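Local coordinates for anthranilate-CoA ligase (Stigmatella aurantiaca, PDB 4WV3), which belongs to the ANL superfamily of ligases, with a large AMP-binding domain followed by a smaller C-terminal domain, at residues N43-L55 and L146-L159. Residues are numbered along the deposited sequence; the frame is centred on the assembly and turned at random.
Sequences NEANQVGNALKGL and LSFNDWIRPQPTTL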
ATOM      1  N   ASN A  43     -27.079  -2.608   1.738  1.00 17.12           N
ATOM      2  CA  ASN A  43     -28.023  -3.680   1.441  1.00 18.46           C
ATOM      3  C   ASN A  43     -27.329  -4.926   0.906  1.00 21.07           C
ATOM      4  O   ASN A  43     -27.610  -6.041   1.344  1.00 23.37           O
ATOM      5  CB  ASN A  43     -29.081  -3.209   0.443  1.00 15.78           C
ATOM      6  CG  ASN A  43     -30.024  -2.180   1.032  1.00 17.15           C
ATOM      7  OD1 ASN A  43     -30.217  -2.121   2.246  1.00 17.85           O
ATOM      8  ND2 ASN A  43     -30.619  -1.364   0.171  1.00 21.05           N
ATOM      9  N   GLU A  44     -26.420  -4.728  -0.043  1.00 18.20           N
ATOM     10  CA  GLU A  44     -25.708  -5.838  -0.659  1.00 17.71           C
ATOM     11  C   GLU A  44     -24.767  -6.504   0.340  1.00 22.90           C
ATOM     12  O   GLU A  44     -24.594  -7.723   0.328  1.00 18.56           O
ATOM     13  CB  GLU A  44     -24.942  -5.366  -1.896  1.00 14.07           C
ATOM     14  CG  GLU A  44     -24.276  -6.484  -2.680  1.00 25.13           C
ATOM     15  CD  GLU A  44     -23.937  -6.079  -4.102  1.00 27.30           C
ATOM     16  OE1 GLU A  44     -24.831  -5.553  -4.797  1.00 29.11           O
ATOM     17  OE2 GLU A  44     -22.779  -6.283  -4.523  1.00 23.08           O
ATOM     18  N   ALA A  45     -24.167  -5.697   1.210  1.00 18.19           N
ATOM     19  CA  ALA A  45     -23.275  -6.212   2.243  1.00 15.93           C
ATOM     20  C   ALA A  45     -24.046  -7.071   3.241  1.00 18.65           C
ATOM     21  O   ALA A  45     -23.550  -8.101   3.698  1.00 14.29           O
ATOM     22  CB  ALA A  45     -22.568  -5.071   2.956  1.00 13.14           C
ATOM     23  N   ASN A  46     -25.257  -6.640   3.574  1.00 18.05           N
ATOM     24  CA  ASN A  46     -26.113  -7.401   4.476  1.00 20.17           C
ATOM     25  C   ASN A  46     -26.556  -8.717   3.849  1.00 20.09           C
ATOM     26  O   ASN A  46     -26.762  -9.711   4.545  1.00 20.00           O
ATOM     27  CB  ASN A  46     -27.329  -6.575   4.898  1.00 17.22           C
ATOM     28  CG  ASN A  46     -26.955  -5.400   5.777  1.00 21.50           C
ATOM     29  OD1 ASN A  46     -25.902  -5.399   6.414  1.00 20.75           O
ATOM     30  ND2 ASN A  46     -27.820  -4.393   5.822  1.00 17.68           N
ATOM     31  N   GLN A  47     -26.696  -8.715   2.527  1.00 18.31           N
ATOM     32  CA  GLN A  47     -27.012  -9.933   1.793  1.00 18.84           C
ATOM     33  C   GLN A  47     -25.819 -10.879   1.805  1.00 20.87           C
ATOM     34  O   GLN A  47     -25.980 -12.091   1.946  1.00 18.23           O
ATOM     35  CB  GLN A  47     -27.415  -9.607   0.354  1.00 22.52           C
ATOM     36  CG  GLN A  47     -28.772  -8.936   0.230  1.00 24.20           C
ATOM     37  CD  GLN A  47     -29.165  -8.679  -1.210  1.00 22.43           C
ATOM     38  OE1 GLN A  47     -28.360  -8.201  -2.010  1.00 25.23           O
ATOM     39  NE2 GLN A  47     -30.406  -9.004  -1.550  1.00 24.19           N
ATOM     40  N   VAL A  48     -24.624 -10.314   1.658  1.00 18.39           N
ATOM     41  CA  VAL A  48     -23.392 -11.090   1.717  1.00 16.54           C
ATOM     42  C   VAL A  48     -23.224 -11.720   3.095  1.00 20.89           C
ATOM     43  O   VAL A  48     -22.923 -12.908   3.211  1.00 21.44           O
ATOM     44  CB  VAL A  48     -22.160 -10.221   1.390  1.00 19.47           C
ATOM     45  CG1 VAL A  48     -20.872 -10.954   1.740  1.00 16.21           C
ATOM     46  CG2 VAL A  48     -22.169  -9.821  -0.077  1.00 17.40           C
ATOM     47  N   GLY A  49     -23.432 -10.917   4.136  1.00 16.01           N
ATOM     48  CA  GLY A  49     -23.349 -11.395   5.503  1.00 16.13           C
ATOM     49  C   GLY A  49     -24.323 -12.525   5.781  1.00 21.40           C
ATOM     50  O   GLY A  49     -23.963 -13.528   6.397  1.00 21.26           O
ATOM     51  N   ASN A  50     -25.560 -12.362   5.322  1.00 20.25           N
ATOM     52  CA  ASN A  50     -26.573 -13.403   5.458  1.00 20.07           C
ATOM     53  C   ASN A  50     -26.236 -14.647   4.641  1.00 18.25           C
ATOM     54  O   ASN A  50     -26.451 -15.773   5.091  1.00 20.20           O
ATOM     55  CB  ASN A  50     -27.951 -12.872   5.056  1.00 14.86           C
ATOM     56  CG  ASN A  50     -28.575 -11.999   6.125  1.00 15.04           C
ATOM     57  OD1 ASN A  50     -28.463 -12.284   7.317  1.00 20.51           O
ATOM     58  ND2 ASN A  50     -29.236 -10.927   5.704  1.00 15.92           N
ATOM     59  N   ALA A  51     -25.708 -14.438   3.441  1.00 16.46           N
ATOM     60  CA  ALA A  51     -25.356 -15.543   2.556  1.00 21.24           C
ATOM     61  C   ALA A  51     -24.196 -16.358   3.117  1.00 21.61           C
ATOM     62  O   ALA A  51     -24.128 -17.572   2.927  1.00 19.96           O
ATOM     63  CB  ALA A  51     -25.023 -15.027   1.164  1.00 17.37           C
ATOM     64  N   LEU A  52     -23.285 -15.683   3.812  1.00 21.01           N
ATOM     65  CA  LEU A  52     -22.154 -16.352   4.444  1.00 17.72           C
ATOM     66  C   LEU A  52     -22.611 -17.225   5.610  1.00 22.51           C
ATOM     67  O   LEU A  52     -22.016 -18.268   5.885  1.00 16.95           O
ATOM     68  CB  LEU A  52     -21.116 -15.329   4.912  1.00 16.26           C
ATOM     69  CG  LEU A  52     -20.300 -14.652   3.806  1.00 16.36           C
ATOM     70  CD1 LEU A  52     -19.554 -13.443   4.347  1.00 13.43           C
ATOM     71  CD2 LEU A  52     -19.332 -15.642   3.177  1.00 17.44           C
ATOM     72  N   LYS A  53     -23.671 -16.796   6.290  1.00 21.03           N
ATOM     73  CA  LYS A  53     -24.253 -17.585   7.371  1.00 21.30           C
ATOM     74  C   LYS A  53     -24.807 -18.895   6.826  1.00 21.92           C
ATOM     75  O   LYS A  53     -24.744 -19.931   7.488  1.00 24.45           O
ATOM     76  CB  LYS A  53     -25.364 -16.807   8.079  1.00 26.79           C
ATOM     77  CG  LYS A  53     -24.908 -15.506   8.711  1.00 24.91           C
ATOM     78  CD  LYS A  53     -26.060 -14.789   9.397  1.00 32.04           C
ATOM     79  CE  LYS A  53     -26.395 -15.423  10.735  1.00 32.62           C
ATOM     80  NZ  LYS A  53     -25.303 -15.223  11.728  1.00 36.24           N
ATOM     81  N   GLY A  54     -25.349 -18.838   5.613  1.00 17.44           N
ATOM     82  CA  GLY A  54     -25.864 -20.021   4.949  1.00 19.34           C
ATOM     83  C   GLY A  54     -24.753 -20.994   4.612  1.00 23.39           C
ATOM     84  O   GLY A  54     -24.978 -22.201   4.510  1.00 22.17           O
ATOM     85  N   LEU A  55     -23.546 -20.464   4.440  1.00 21.99           N
ATOM     86  CA  LEU A  55     -22.374 -21.290   4.175  1.00 19.72           C
ATOM     87  C   LEU A  55     -21.701 -21.709   5.481  1.00 20.59           C
ATOM     88  O   LEU A  55     -20.672 -22.385   5.471  1.00 19.90           O
ATOM     89  CB  LEU A  55     -21.385 -20.549   3.274  1.00 18.22           C
ATOM     90  CG  LEU A  55     -21.902 -20.153   1.888  1.00 20.33           C
ATOM     91  CD1 LEU A  55     -20.795 -19.526   1.053  1.00 11.38           C
ATOM     92  CD2 LEU A  55     -22.502 -21.355   1.172  1.00 20.39           C
ATOM     93  N   LEU A 146     -20.991 -21.393  -6.968  1.00 33.30           N
ATOM     94  CA  LEU A 146     -21.977 -20.377  -6.643  1.00 28.27           C
ATOM     95  C   LEU A 146     -21.581 -19.066  -7.308  1.00 30.77           C
ATOM     96  O   LEU A 146     -20.479 -18.562  -7.093  1.00 27.43           O
ATOM     97  CB  LEU A 146     -22.067 -20.178  -5.131  1.00 27.95           C
ATOM     98  CG  LEU A 146     -22.557 -21.358  -4.291  1.00 29.00           C
ATOM     99  CD1 LEU A 146     -22.547 -20.993  -2.816  1.00 25.92           C
ATOM    100  CD2 LEU A 146     -23.947 -21.787  -4.731  1.00 35.62           C
ATOM    101  N   SER A 147     -22.477 -18.523  -8.124  1.00 29.52           N
ATOM    102  CA  SER A 147     -22.250 -17.219  -8.732  1.00 25.83           C
ATOM    103  C   SER A 147     -22.680 -16.141  -7.745  1.00 24.40           C
ATOM    104  O   SER A 147     -23.663 -16.313  -7.027  1.00 26.65           O
ATOM    105  CB  SER A 147     -23.027 -17.089 -10.041  1.00 28.52           C
ATOM    106  OG  SER A 147     -22.681 -15.894 -10.717  1.00 50.19           O
ATOM    107  N   PHE A 148     -21.940 -15.036  -7.719  1.00 25.99           N
ATOM    108  CA  PHE A 148     -22.139 -13.983  -6.722  1.00 24.82           C
ATOM    109  C   PHE A 148     -23.572 -13.452  -6.655  1.00 28.45           C
ATOM    110  O   PHE A 148     -24.176 -13.427  -5.581  1.00 26.93           O
ATOM    111  CB  PHE A 148     -21.160 -12.830  -6.962  1.00 21.51           C
ATOM    112  CG  PHE A 148     -21.181 -11.784  -5.885  1.00 26.76           C
ATOM    113  CD1 PHE A 148     -20.462 -11.962  -4.714  1.00 23.38           C
ATOM    114  CD2 PHE A 148     -21.915 -10.619  -6.045  1.00 22.44           C
ATOM    115  CE1 PHE A 148     -20.478 -11.001  -3.720  1.00 21.15           C
ATOM    116  CE2 PHE A 148     -21.935  -9.655  -5.055  1.00 22.01           C
ATOM    117  CZ  PHE A 148     -21.215  -9.847  -3.891  1.00 20.20           C
ATOM    118  N   ASN A 149     -24.110 -13.033  -7.796  1.00 24.02           N
ATOM    119  CA  ASN A 149     -25.459 -12.470  -7.847  1.00 23.63           C
ATOM    120  C   ASN A 149     -26.550 -13.449  -7.417  1.00 31.60           C
ATOM    121  O   ASN A 149     -27.470 -13.079  -6.687  1.00 34.44           O
ATOM    122  CB  ASN A 149     -25.765 -11.914  -9.239  1.00 25.50           C
ATOM    123  CG  ASN A 149     -25.066 -10.596  -9.507  1.00 27.90           C
ATOM    124  OD1 ASN A 149     -24.717  -9.866  -8.579  1.00 36.09           O
ATOM    125  ND2 ASN A 149     -24.863 -10.281 -10.780  1.00 32.65           N
ATOM    126  N   ASP A 150     -26.443 -14.694  -7.870  1.00 25.79           N
ATOM    127  CA  ASP A 150     -27.411 -15.725  -7.513  1.00 30.18           C
ATOM    128  C   ASP A 150     -27.280 -16.100  -6.041  1.00 29.36           C
ATOM    129  O   ASP A 150     -28.229 -16.576  -5.418  1.00 29.58           O
ATOM    130  CB  ASP A 150     -27.215 -16.968  -8.383  1.00 29.87           C
ATOM    131  CG  ASP A 150     -27.341 -16.669  -9.865  1.00 44.38           C
ATOM    132  OD1 ASP A 150     -28.119 -15.760 -10.225  1.00 41.84           O
ATOM    133  OD2 ASP A 150     -26.662 -17.343 -10.668  1.00 39.44           O
ATOM    134  N   TRP A 151     -26.091 -15.871  -5.496  1.00 28.90           N
ATOM    135  CA  TRP A 151     -25.771 -16.240  -4.123  1.00 21.48           C
ATOM    136  C   TRP A 151     -26.369 -15.263  -3.113  1.00 26.04           C
ATOM    137  O   TRP A 151     -26.768 -15.659  -2.018  1.00 30.97           O
ATOM    138  CB  TRP A 151     -24.250 -16.319  -3.967  1.00 25.68           C
ATOM    139  CG  TRP A 151     -23.762 -16.652  -2.597  1.00 27.15           C
ATOM    140  CD1 TRP A 151     -24.114 -17.727  -1.835  1.00 19.63           C
ATOM    141  CD2 TRP A 151     -22.793 -15.921  -1.838  1.00 27.81           C
ATOM    142  NE1 TRP A 151     -23.439 -17.699  -0.638  1.00 18.28           N
ATOM    143  CE2 TRP A 151     -22.617 -16.601  -0.618  1.00 24.00           C
ATOM    144  CE3 TRP A 151     -22.062 -14.751  -2.069  1.00 24.58           C
ATOM    145  CZ2 TRP A 151     -21.745 -16.150   0.369  1.00 25.57           C
ATOM    146  CZ3 TRP A 151     -21.194 -14.306  -1.090  1.00 25.03           C
ATOM    147  CH2 TRP A 151     -21.044 -15.003   0.114  1.00 22.39           C
ATOM    148  N   ILE A 152     -26.438 -13.990  -3.489  1.00 23.58           N
ATOM    149  CA  ILE A 152     -26.937 -12.953  -2.590  1.00 19.79           C
ATOM    150  C   ILE A 152     -28.396 -12.598  -2.861  1.00 29.04           C
ATOM    151  O   ILE A 152     -29.019 -11.872  -2.085  1.00 29.07           O
ATOM    152  CB  ILE A 152     -26.098 -11.664  -2.695  1.00 24.01           C
ATOM    153  CG1 ILE A 152     -26.268 -11.031  -4.079  1.00 23.97           C
ATOM    154  CG2 ILE A 152     -24.633 -11.952  -2.404  1.00 23.37           C
ATOM    155  CD1 ILE A 152     -25.571  -9.697  -4.233  1.00 23.88           C
ATOM    156  N   ARG A 153     -28.934 -13.111  -3.963  1.00 27.58           N
ATOM    157  CA  ARG A 153     -30.295 -12.775  -4.384  1.00 30.01           C
ATOM    158  C   ARG A 153     -31.407 -13.117  -3.378  1.00 30.13           C
ATOM    159  O   ARG A 153     -32.214 -12.249  -3.042  1.00 31.02           O
ATOM    160  CB  ARG A 153     -30.606 -13.359  -5.769  1.00 30.24           C
ATOM    161  CG  ARG A 153     -32.033 -13.121  -6.230  1.00 29.57           C
ATOM    162  CD  ARG A 153     -32.214 -13.462  -7.699  1.00 36.37           C
ATOM    163  NE  ARG A 153     -31.411 -12.601  -8.563  1.00 45.39           N
ATOM    164  CZ  ARG A 153     -30.341 -13.007  -9.238  1.00 40.67           C
ATOM    165  NH1 ARG A 153     -29.945 -14.270  -9.159  1.00 39.10           N
ATOM    166  NH2 ARG A 153     -29.671 -12.152  -9.999  1.00 41.64           N
ATOM    167  N   PRO A 154     -31.462 -14.371  -2.889  1.00 28.31           N
ATOM    168  CA  PRO A 154     -32.576 -14.672  -1.982  1.00 28.15           C
ATOM    169  C   PRO A 154     -32.378 -14.100  -0.579  1.00 25.03           C
ATOM    170  O   PRO A 154     -33.328 -14.062   0.203  1.00 25.65           O
ATOM    171  CB  PRO A 154     -32.572 -16.200  -1.931  1.00 23.04           C
ATOM    172  CG  PRO A 154     -31.152 -16.567  -2.153  1.00 19.56           C
ATOM    173  CD  PRO A 154     -30.620 -15.559  -3.131  1.00 25.57           C
ATOM    174  N   GLN A 155     -31.164 -13.659  -0.268  1.00 25.28           N
ATOM    175  CA  GLN A 155     -30.857 -13.145   1.062  1.00 23.13           C
ATOM    176  C   GLN A 155     -31.479 -11.774   1.314  1.00 21.93           C
ATOM    177  O   GLN A 155     -31.460 -10.908   0.439  1.00 20.66           O
ATOM    178  CB  GLN A 155     -29.342 -13.083   1.279  1.00 21.07           C
ATOM    179  CG  GLN A 155     -28.640 -14.425   1.163  1.00 18.92           C
ATOM    180  CD  GLN A 155     -29.044 -15.400   2.253  1.00 16.93           C
ATOM    181  OE1 GLN A 155     -29.617 -15.012   3.273  1.00 19.88           O
ATOM    182  NE2 GLN A 155     -28.745 -16.676   2.043  1.00 18.42           N
ATOM    183  N   PRO A 156     -32.033 -11.574   2.520  1.00 20.53           N
ATOM    184  CA  PRO A 156     -32.636 -10.295   2.911  1.00 20.71           C
ATOM    185  C   PRO A 156     -31.590  -9.191   3.027  1.00 24.42           C
ATOM    186  O   PRO A 156     -30.405  -9.480   3.189  1.00 22.76           O
ATOM    187  CB  PRO A 156     -33.243 -10.601   4.284  1.00 17.72           C
ATOM    188  CG  PRO A 156     -32.462 -11.756   4.796  1.00 17.89           C
ATOM    189  CD  PRO A 156     -32.130 -12.579   3.591  1.00 21.21           C
ATOM    190  N   THR A 157     -32.031  -7.939   2.948  1.00 24.23           N
ATOM    191  CA  THR A 157     -31.120  -6.801   2.976  1.00 21.75           C
ATOM    192  C   THR A 157     -30.897  -6.277   4.392  1.00 22.27           C
ATOM    193  O   THR A 157     -30.249  -5.249   4.587  1.00 24.36           O
ATOM    194  CB  THR A 157     -31.630  -5.654   2.089  1.00 18.34           C
ATOM    195  OG1 THR A 157     -32.907  -5.210   2.565  1.00 24.22           O
ATOM    196  CG2 THR A 157     -31.767  -6.119   0.648  1.00 13.98           C
ATOM    197  N   THR A 158     -31.439  -6.986   5.376  1.00 18.16           N
ATOM    198  CA  THR A 158     -31.255  -6.610   6.773  1.00 20.84           C
ATOM    199  C   THR A 158     -30.344  -7.599   7.494  1.00 21.94           C
ATOM    200  O   THR A 158     -30.379  -8.801   7.228  1.00 17.07           O
ATOM    201  CB  THR A 158     -32.600  -6.508   7.519  1.00 19.65           C
ATOM    202  OG1 THR A 158     -33.309  -7.749   7.404  1.00 21.36           O
ATOM    203  CG2 THR A 158     -33.448  -5.390   6.937  1.00 22.41           C
ATOM    204  N   LEU A 159     -29.527  -7.081   8.405  1.00 20.43           N
ATOM    205  CA  LEU A 159     -28.583  -7.901   9.152  1.00 17.44           C
ATOM    206  C   LEU A 159     -28.156  -7.191  10.430  1.00 19.08           C
ATOM    207  O   LEU A 159     -27.962  -5.976  10.438  1.00 15.81           O
ATOM    208  CB  LEU A 159     -27.355  -8.212   8.293  1.00 20.57           C
ATOM    209  CG  LEU A 159     -26.231  -9.019   8.945  1.00 18.54           C
ATOM    210  CD1 LEU A 159     -26.719 -10.403   9.335  1.00 16.74           C
ATOM    211  CD2 LEU A 159     -25.026  -9.111   8.021  1.00 18.41           C
TER
HETATM  212  O   HOH W   1     -33.021  -2.773   3.975  1.00 24.98           O
HETATM  213  O   HOH W   2     -24.515  -7.435  -7.500  1.00 28.07           O
HETATM  214  O   HOH W   3     -30.539 -11.626   9.212  1.00 14.52           O
HETATM  215  O   HOH W   4     -25.533 -19.251   1.139  1.00 20.62           O
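On the flank of the five-stranded parallel sheet of the AMP-binding domain, helix 38-54 packs Ala51 against Trp151 of the short helix 148-152, while carboxamides of the same helix 38-54 hold the chain that follows Trp151. The two helix segments run at 80° to each other. Ala51 CB sits over one face of the indole in a CH-pi contact, 3.7 Å from the centroid of the five-membered ring. Leu52 CD2 meets the rim of that ring system near its plane, and Leu55 CD1 lies 3.6 Å from Trp151 CZ2. With CG anti to the backbone N, a chi1 of 178° carries the indole of Trp151 to helix 38-54, although the bond to CB does not point there. Val48 CG2 touches both Phe148 CZ and Ile152 CG2. Glu44 OE2 approaches the edge of the Phe148 ring, but the carboxylate is held by Arg34 and Thr75.

Residues 155-159 lie along the helix, and three side-chain amides grip their carbonyls. Gln47 gives NE2 to Gln155 O at 2.9 Å. Asn46 ND2 reaches Thr157 O from above the carbonyl plane, and its OD1 accepts a bond from Lys82. Asn50 ND2 serves two carbonyls, Thr158 O at 2.9 Å with a fairly straight bond (164°) and Pro156 O at 3.1 Å with a more bent one; both oxygens lie in its amide plane, which should fix the amide's rotation. Gln155 bends at chi2, bringing OE1 to 3.2 Å from Asn50 CB. Leu159 CD2 rests on Gly49 CA, at 3.8 Å. An apolar helix-helix seam beside asparagine and glutamine side chains tying down an irregular chain is peripheral packing at the edge strand of an alpha/beta layered domain.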